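Long-range contact in chitinase (Thermococcus kodakarensis KOD1, PDB 5DHE), which hydrolyses chitin as a chitinase, this part being a domain that probably holds the enzyme on its substrate: residues A[5-11]-A[22-28]. Residues are numbered along the deposited sequence; the frame is centred on the assembly and turned at random.
Sequences KPDAFSV and DVTLNLG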
loop_
_atom_site.group_PDB
_atom_site.type_symbol
_atom_site.label_atom_id
_atom_site.label_comp_id
_atom_site.label_asym_id
_atom_site.label_seq_id
_atom_site.Cartn_x
_atom_site.Cartn_y
_atom_site.Cartn_z
ATOM N N LYS A 5 -4.719 1.498 -14.134
ATOM C CA LYS A 5 -4.238 2.866 -13.936
ATOM C C LYS A 5 -2.789 2.828 -13.485
ATOM O O LYS A 5 -2.479 3.022 -12.314
ATOM C CB LYS A 5 -5.108 3.599 -12.902
ATOM C CG LYS A 5 -4.896 5.122 -12.917
ATOM C CD LYS A 5 -5.871 5.866 -12.003
ATOM C CE LYS A 5 -5.785 7.387 -12.212
ATOM N NZ LYS A 5 -4.448 7.986 -11.992
ATOM N N PRO A 6 -1.878 2.587 -14.433
ATOM C CA PRO A 6 -0.439 2.502 -14.168
ATOM C C PRO A 6 0.258 3.713 -13.576
ATOM O O PRO A 6 1.447 3.641 -13.290
ATOM C CB PRO A 6 0.138 2.077 -15.519
ATOM C CG PRO A 6 -0.809 2.690 -16.498
ATOM C CD PRO A 6 -2.165 2.440 -15.870
ATOM N N ASP A 7 -0.453 4.822 -13.394
ATOM C CA ASP A 7 0.187 5.977 -12.772
ATOM C C ASP A 7 -0.397 6.264 -11.390
ATOM O O ASP A 7 -0.205 7.355 -10.839
ATOM C CB ASP A 7 0.074 7.222 -13.674
ATOM C CG ASP A 7 -1.344 7.744 -13.797
ATOM O OD1 ASP A 7 -2.293 7.046 -13.392
ATOM O OD2 ASP A 7 -1.510 8.869 -14.321
ATOM N N ALA A 8 -1.071 5.273 -10.803
ATOM C CA ALA A 8 -1.690 5.491 -9.503
ATOM C C ALA A 8 -0.717 5.599 -8.322
ATOM O O ALA A 8 -0.839 6.510 -7.502
ATOM C CB ALA A 8 -2.731 4.386 -9.228
ATOM N N PHE A 9 0.250 4.694 -8.228
ATOM C CA PHE A 9 1.188 4.730 -7.095
ATOM C C PHE A 9 2.227 5.838 -7.167
ATOM O O PHE A 9 2.801 6.102 -8.228
ATOM C CB PHE A 9 2.006 3.426 -6.988
ATOM C CG PHE A 9 1.326 2.289 -6.266
ATOM C CD1 PHE A 9 0.951 2.409 -4.936
ATOM C CD2 PHE A 9 1.166 1.060 -6.900
ATOM C CE1 PHE A 9 0.434 1.315 -4.239
ATOM C CE2 PHE A 9 0.648 -0.049 -6.212
ATOM C CZ PHE A 9 0.280 0.084 -4.871
ATOM N N SER A 10 2.481 6.460 -6.022
ATOM C CA SER A 10 3.554 7.447 -5.884
ATOM C C SER A 10 4.099 7.078 -4.509
ATOM O O SER A 10 3.497 7.406 -3.489
ATOM C CB SER A 10 3.037 8.880 -5.888
ATOM O OG SER A 10 4.154 9.761 -5.838
ATOM N N VAL A 11 5.245 6.397 -4.498
ATOM C CA VAL A 11 5.839 5.880 -3.272
ATOM C C VAL A 11 7.215 6.438 -2.940
ATOM O O VAL A 11 8.079 6.554 -3.815
ATOM C CB VAL A 11 5.939 4.330 -3.378
ATOM C CG1 VAL A 11 6.539 3.728 -2.115
ATOM C CG2 VAL A 11 4.561 3.751 -3.646
ATOM N N ASP A 22 5.866 5.833 2.305
ATOM C CA ASP A 22 4.900 6.918 2.203
ATOM C C ASP A 22 4.218 6.643 0.881
ATOM O O ASP A 22 4.828 6.788 -0.188
ATOM C CB ASP A 22 5.632 8.258 2.175
ATOM C CG ASP A 22 4.686 9.435 2.204
ATOM O OD1 ASP A 22 3.759 9.487 1.371
ATOM O OD2 ASP A 22 4.879 10.319 3.061
ATOM N N VAL A 23 2.955 6.251 0.959
ATOM C CA VAL A 23 2.214 5.853 -0.223
ATOM C C VAL A 23 1.099 6.792 -0.632
ATOM O O VAL A 23 0.155 7.005 0.116
ATOM C CB VAL A 23 1.589 4.447 0.000
ATOM C CG1 VAL A 23 0.864 3.974 -1.259
ATOM C CG2 VAL A 23 2.662 3.448 0.406
ATOM N N THR A 24 1.212 7.337 -1.831
ATOM C CA THR A 24 0.177 8.205 -2.357
ATOM C C THR A 24 -0.501 7.439 -3.484
ATOM O O THR A 24 0.155 6.786 -4.304
ATOM C CB THR A 24 0.771 9.534 -2.887
ATOM O OG1 THR A 24 1.227 10.316 -1.774
ATOM C CG2 THR A 24 -0.283 10.322 -3.675
ATOM N N LEU A 25 -1.830 7.475 -3.482
ATOM C CA LEU A 25 -2.624 6.808 -4.502
ATOM C C LEU A 25 -3.373 7.878 -5.285
ATOM O O LEU A 25 -4.256 8.550 -4.751
ATOM C CB LEU A 25 -3.637 5.860 -3.872
ATOM C CG LEU A 25 -3.089 4.808 -2.912
ATOM C CD1 LEU A 25 -4.284 4.027 -2.318
ATOM C CD2 LEU A 25 -2.113 3.862 -3.637
ATOM N N ASN A 26 -2.991 8.033 -6.545
ATOM C CA ASN A 26 -3.625 9.003 -7.425
ATOM C C ASN A 26 -4.681 8.199 -8.153
ATOM O O ASN A 26 -4.452 7.631 -9.226
ATOM C CB ASN A 26 -2.558 9.591 -8.340
ATOM C CG ASN A 26 -1.560 10.421 -7.556
ATOM O OD1 ASN A 26 -0.363 10.111 -7.508
ATOM N ND2 ASN A 26 -2.052 11.469 -6.905
ATOM N N LEU A 27 -5.848 8.152 -7.520
ATOM C CA LEU A 27 -6.976 7.349 -7.980
ATOM C C LEU A 27 -7.919 7.971 -8.990
ATOM O O LEU A 27 -8.509 7.255 -9.800
ATOM C CB LEU A 27 -7.790 6.889 -6.768
ATOM C CG LEU A 27 -7.025 6.085 -5.705
ATOM C CD1 LEU A 27 -7.883 5.904 -4.454
ATOM C CD2 LEU A 27 -6.620 4.738 -6.265
ATOM N N GLY A 28 -8.080 9.290 -8.929
ATOM C CA GLY A 28 -8.984 9.955 -9.852
ATOM C C GLY A 28 -10.450 9.800 -9.467
ATOM O O GLY A 28 -11.338 10.294 -10.169
HETATM O O HOH W 1 1.256 9.021 -8.983
HETATM O O HOH W 2 4.182 9.262 -1.574
#
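Backbone hydrogen bonds as well as side-chain packing can join an edge strand to its hairpin partner, as in residues 5-11 and 22-28. Strands 9-11 and 22-26 run antiparallel, their axes 4.8 Å apart at 159°. Ser-10 and Thr-24 form the hydrogen-bonded pair (Ser-10 N to Thr-24 O 2.9 Å, Thr-24 N to Ser-10 O 2.8 Å); Phe-9 with Leu-25 and Val-11 with Val-23 are non-hydrogen-bonded. Asn-26 N makes a nearly straight 2.8 Å hydrogen bond to Ala-8 O, on the residue closing the type I turn from Lys-5. Ahead of strand 9-11, Lys-5 reaches the end of strand 22-26, where its NZ donates to Asn-26 O (2.8 Å) and forms a salt bridge with Asp-7 OD1 (2.7 Å).

On the inner face, Phe-9 CD1 packs 3.6 Å from Leu-25 CD2 and 4.0 Å from Val-23 CG1, while Met-88 and Leu-90 of the opposing sheet meet Phe-9, as in a beta-sandwich. Ser-10 and Thr-24 lie on the other face, where a water bridges Ser-10 O (2.8 Å) and Asp-22 O (2.9 Å). Apolar packing thus joins hairpin to second sheet, polar groups and water line the outer face, and Lys-5 ties turn to strand end.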